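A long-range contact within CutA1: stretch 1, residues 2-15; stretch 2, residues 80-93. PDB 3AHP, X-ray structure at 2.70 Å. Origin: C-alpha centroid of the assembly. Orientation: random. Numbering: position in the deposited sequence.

Stretch 1 2-15: YKPEQLLIFTTCPD
Stretch 2 80-93: PYEVPEFIATPIIG

The most unusual feature of this contact is a very short hydrogen bond, 2.4 Å, from Thr11 OG1 to Glu85 O; the t rotamer of Thr11 brings its hydroxyl to the carbonyl one residue before Phe86. Strand 6-13 runs antiparallel to the strand around 86-91, their directions 152° apart and their axes approaching to 4.6 Å, with extended backbones (phi near -110°, psi near 135°) at Leu8, Ile9, Phe10 and Ala88. Leu8 faces Thr89, Ile9 faces Ala88 and Phe10 faces Ile87, at CA-CA distances of 5.2, 4.2 and 5.3 Å. Two reciprocal pairs of backbone hydrogen bonds fix this register: Leu8 N to Thr89 O, 2.9 Å, with Thr89 N to Leu8 O, 2.7 Å; and Phe10 N to Ile87 O, 2.6 Å, with Ile87 N to Phe10 O, 2.9 Å.

On one face, Ile9 (m, t) lays CG2 over the Phe86 ring (chi1 t), 4.0 Å from its centroid, a CH-pi contact; small Ala88 places CB 4.2 Å from Ile9 CG1. On the other, Leu8 (t, p), Phe10 (m, chi2 86°), Ile87 (p, chi2 -111°) and Ile91 (m, t) supply apolar bulk, Phe10 CB meeting Ile87 CD1 at 3.8 Å, while Thr89 (p) OG1 bonds weakly to Leu8 O, 3.4 Å. Pro90, opposite Leu7 in a non-hydrogen-bonded pair, needs no amide hydrogen for this ladder and packs CB 3.6 Å from Pro4 CG. The contact buries 1038 Å², both sides summed.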

# COMPACT_ATOMS: atom_id res chain seq x y z
N TYR B 2 6.03 3.24 17.37
CA TYR B 2 6.80 2.23 16.60
C TYR B 2 8.23 2.72 16.36
O TYR B 2 8.45 3.91 16.13
CB TYR B 2 6.12 1.95 15.25
CG TYR B 2 4.87 1.09 15.34
CD1 TYR B 2 3.62 1.60 14.98
CD2 TYR B 2 4.94 -0.22 15.82
CE1 TYR B 2 2.47 0.82 15.09
CE2 TYR B 2 3.80 -1.01 15.93
CZ TYR B 2 2.57 -0.49 15.57
OH TYR B 2 1.45 -1.26 15.68
N LYS B 3 9.20 1.80 16.41
CA LYS B 3 10.51 2.02 15.79
C LYS B 3 11.05 0.76 15.08
O LYS B 3 11.96 0.10 15.58
CB LYS B 3 11.52 2.55 16.82
CG LYS B 3 12.82 3.10 16.22
CD LYS B 3 12.64 4.50 15.62
CE LYS B 3 13.96 5.30 15.70
NZ LYS B 3 13.77 6.74 15.35
N PRO B 4 10.52 0.46 13.88
CA PRO B 4 10.81 -0.76 13.11
C PRO B 4 12.24 -0.85 12.52
O PRO B 4 12.89 0.17 12.34
CB PRO B 4 9.77 -0.71 11.99
CG PRO B 4 9.42 0.74 11.85
CD PRO B 4 9.51 1.31 13.22
N GLU B 5 12.70 -2.08 12.24
CA GLU B 5 13.98 -2.31 11.54
C GLU B 5 13.84 -1.77 10.13
O GLU B 5 14.81 -1.28 9.54
CB GLU B 5 14.30 -3.81 11.40
CG GLU B 5 14.48 -4.59 12.69
CD GLU B 5 15.60 -4.04 13.53
OE1 GLU B 5 15.71 -2.79 13.62
OE2 GLU B 5 16.36 -4.84 14.11
N GLN B 6 12.67 -2.00 9.55
CA GLN B 6 12.48 -1.84 8.13
C GLN B 6 11.23 -1.03 7.82
O GLN B 6 10.27 -1.05 8.60
CB GLN B 6 12.42 -3.19 7.46
CG GLN B 6 13.73 -3.94 7.55
CD GLN B 6 13.53 -5.42 7.71
OE1 GLN B 6 12.64 -5.86 8.44
NE2 GLN B 6 14.33 -6.20 7.01
N LEU B 7 11.28 -0.30 6.70
CA LEU B 7 10.15 0.50 6.26
C LEU B 7 9.59 0.06 4.93
O LEU B 7 10.30 -0.45 4.08
CB LEU B 7 10.52 1.97 6.18
CG LEU B 7 11.15 2.62 7.40
CD1 LEU B 7 11.92 3.86 6.98
CD2 LEU B 7 10.11 2.93 8.47
N LEU B 8 8.30 0.31 4.75
CA LEU B 8 7.70 0.43 3.43
C LEU B 8 7.43 1.90 3.11
O LEU B 8 6.71 2.58 3.83
CB LEU B 8 6.40 -0.37 3.39
CG LEU B 8 5.67 -0.54 2.06
CD1 LEU B 8 6.59 -1.17 1.06
CD2 LEU B 8 4.39 -1.36 2.26
N ILE B 9 8.04 2.38 2.04
CA ILE B 9 7.90 3.77 1.60
C ILE B 9 7.02 3.87 0.37
O ILE B 9 7.18 3.09 -0.58
CB ILE B 9 9.26 4.40 1.27
CG1 ILE B 9 10.10 4.51 2.54
CG2 ILE B 9 9.08 5.77 0.60
CD1 ILE B 9 11.48 5.11 2.31
N PHE B 10 6.07 4.80 0.40
CA PHE B 10 5.23 5.07 -0.77
C PHE B 10 5.63 6.40 -1.34
O PHE B 10 5.81 7.37 -0.60
CB PHE B 10 3.74 5.11 -0.41
CG PHE B 10 3.20 3.81 0.07
CD1 PHE B 10 3.28 3.46 1.41
CD2 PHE B 10 2.60 2.93 -0.82
CE1 PHE B 10 2.79 2.22 1.86
CE2 PHE B 10 2.10 1.71 -0.38
CZ PHE B 10 2.21 1.35 0.96
N THR B 11 5.68 6.47 -2.66
CA THR B 11 5.97 7.72 -3.33
C THR B 11 5.48 7.65 -4.76
O THR B 11 4.88 6.68 -5.16
CB THR B 11 7.48 8.08 -3.27
OG1 THR B 11 7.67 9.39 -3.80
CG2 THR B 11 8.30 7.10 -4.08
N THR B 12 5.76 8.66 -5.55
CA THR B 12 5.02 8.89 -6.77
C THR B 12 5.93 9.67 -7.69
O THR B 12 6.72 10.46 -7.23
CB THR B 12 3.76 9.73 -6.44
OG1 THR B 12 2.58 9.01 -6.81
CG2 THR B 12 3.82 11.07 -7.12
N CYS B 13 5.92 9.35 -8.98
CA CYS B 13 6.66 10.13 -9.96
C CYS B 13 5.75 10.58 -11.08
O CYS B 13 4.77 9.90 -11.37
CB CYS B 13 7.81 9.31 -10.54
SG CYS B 13 9.21 9.10 -9.42
N PRO B 14 6.08 11.70 -11.75
CA PRO B 14 5.21 12.26 -12.79
C PRO B 14 5.10 11.39 -14.03
O PRO B 14 4.12 11.49 -14.75
CB PRO B 14 5.89 13.58 -13.15
CG PRO B 14 6.61 13.95 -11.91
CD PRO B 14 7.15 12.65 -11.40
N ASP B 15 6.06 10.51 -14.25
CA ASP B 15 5.91 9.46 -15.24
C ASP B 15 6.86 8.30 -14.97
O ASP B 15 7.67 8.38 -14.04
CB ASP B 15 6.17 10.01 -16.64
CG ASP B 15 7.60 10.46 -16.80
OD1 ASP B 15 8.50 9.60 -16.80
OD2 ASP B 15 7.82 11.69 -16.89
N PRO B 80 11.29 15.88 -9.68
CA PRO B 80 11.24 17.22 -10.27
C PRO B 80 10.48 18.23 -9.44
O PRO B 80 10.74 19.43 -9.58
CB PRO B 80 10.56 17.02 -11.63
CG PRO B 80 10.09 15.62 -11.68
CD PRO B 80 10.75 14.84 -10.57
N TYR B 81 9.55 17.78 -8.59
CA TYR B 81 8.80 18.68 -7.72
C TYR B 81 9.54 18.97 -6.40
O TYR B 81 10.18 18.10 -5.84
CB TYR B 81 7.43 18.12 -7.35
CG TYR B 81 6.56 17.65 -8.47
CD1 TYR B 81 5.60 16.67 -8.23
CD2 TYR B 81 6.59 18.25 -9.73
CE1 TYR B 81 4.77 16.22 -9.22
CE2 TYR B 81 5.73 17.82 -10.74
CZ TYR B 81 4.82 16.81 -10.47
OH TYR B 81 3.96 16.31 -11.44
N GLU B 82 9.37 20.19 -5.89
CA GLU B 82 10.00 20.61 -4.65
C GLU B 82 9.55 19.73 -3.50
O GLU B 82 10.32 19.48 -2.58
CB GLU B 82 9.62 22.05 -4.33
CG GLU B 82 10.65 23.07 -4.72
CD GLU B 82 10.19 24.50 -4.43
OE1 GLU B 82 10.44 25.39 -5.28
OE2 GLU B 82 9.59 24.74 -3.36
N VAL B 83 8.28 19.33 -3.52
CA VAL B 83 7.65 18.63 -2.41
C VAL B 83 6.95 17.36 -2.91
O VAL B 83 5.74 17.32 -3.03
CB VAL B 83 6.62 19.55 -1.73
CG1 VAL B 83 5.99 18.87 -0.50
CG2 VAL B 83 7.24 20.87 -1.37
N PRO B 84 7.73 16.32 -3.26
CA PRO B 84 7.15 15.07 -3.76
C PRO B 84 6.35 14.35 -2.68
O PRO B 84 6.64 14.50 -1.49
CB PRO B 84 8.38 14.24 -4.12
CG PRO B 84 9.57 15.14 -3.97
CD PRO B 84 9.17 16.18 -3.01
N GLU B 85 5.34 13.58 -3.07
CA GLU B 85 4.74 12.64 -2.13
C GLU B 85 5.80 11.62 -1.71
O GLU B 85 6.49 11.04 -2.55
CB GLU B 85 3.54 11.94 -2.77
CG GLU B 85 3.03 10.75 -2.02
CD GLU B 85 1.81 10.14 -2.67
OE1 GLU B 85 1.36 10.66 -3.71
OE2 GLU B 85 1.33 9.10 -2.16
N PHE B 86 5.95 11.45 -0.40
CA PHE B 86 6.96 10.54 0.11
C PHE B 86 6.65 10.21 1.54
O PHE B 86 6.90 11.02 2.43
CB PHE B 86 8.34 11.19 0.01
CG PHE B 86 9.48 10.25 0.19
CD1 PHE B 86 9.98 9.52 -0.90
CD2 PHE B 86 10.11 10.15 1.43
CE1 PHE B 86 11.12 8.68 -0.74
CE2 PHE B 86 11.26 9.34 1.60
CZ PHE B 86 11.77 8.60 0.50
N ILE B 87 6.05 9.03 1.76
CA ILE B 87 5.71 8.62 3.10
C ILE B 87 6.18 7.20 3.43
O ILE B 87 6.27 6.33 2.55
CB ILE B 87 4.21 8.77 3.41
CG1 ILE B 87 3.42 7.60 2.83
CG2 ILE B 87 3.67 10.10 2.92
CD1 ILE B 87 2.53 8.00 1.68
N ALA B 88 6.48 7.00 4.70
CA ALA B 88 6.90 5.72 5.21
C ALA B 88 5.82 5.14 6.11
O ALA B 88 5.30 5.84 6.97
CB ALA B 88 8.22 5.87 5.99
N THR B 89 5.59 3.84 5.96
CA THR B 89 4.85 3.05 6.94
C THR B 89 5.71 1.92 7.50
O THR B 89 6.64 1.46 6.83
CB THR B 89 3.58 2.47 6.31
OG1 THR B 89 3.93 1.38 5.44
CG2 THR B 89 2.85 3.54 5.49
N PRO B 90 5.44 1.46 8.73
CA PRO B 90 6.32 0.49 9.37
C PRO B 90 6.04 -0.94 8.91
O PRO B 90 4.87 -1.34 8.80
CB PRO B 90 5.97 0.63 10.84
CG PRO B 90 4.51 0.98 10.81
CD PRO B 90 4.32 1.85 9.60
N ILE B 91 7.10 -1.68 8.59
CA ILE B 91 6.99 -3.12 8.44
C ILE B 91 7.17 -3.77 9.80
O ILE B 91 8.21 -3.60 10.42
CB ILE B 91 8.06 -3.67 7.50
CG1 ILE B 91 7.75 -3.31 6.05
CG2 ILE B 91 8.16 -5.18 7.66
CD1 ILE B 91 8.89 -3.59 5.08
N ILE B 92 6.16 -4.47 10.29
CA ILE B 92 6.29 -5.14 11.58
C ILE B 92 6.40 -6.66 11.47
O ILE B 92 6.41 -7.36 12.48
CB ILE B 92 5.16 -4.77 12.57
CG1 ILE B 92 3.83 -5.38 12.12
CG2 ILE B 92 5.05 -3.26 12.73
CD1 ILE B 92 2.60 -4.67 12.65
N GLY B 93 6.52 -7.18 10.25
CA GLY B 93 6.54 -8.62 10.07
C GLY B 93 6.80 -8.99 8.64
O GLY B 93 6.70 -8.16 7.74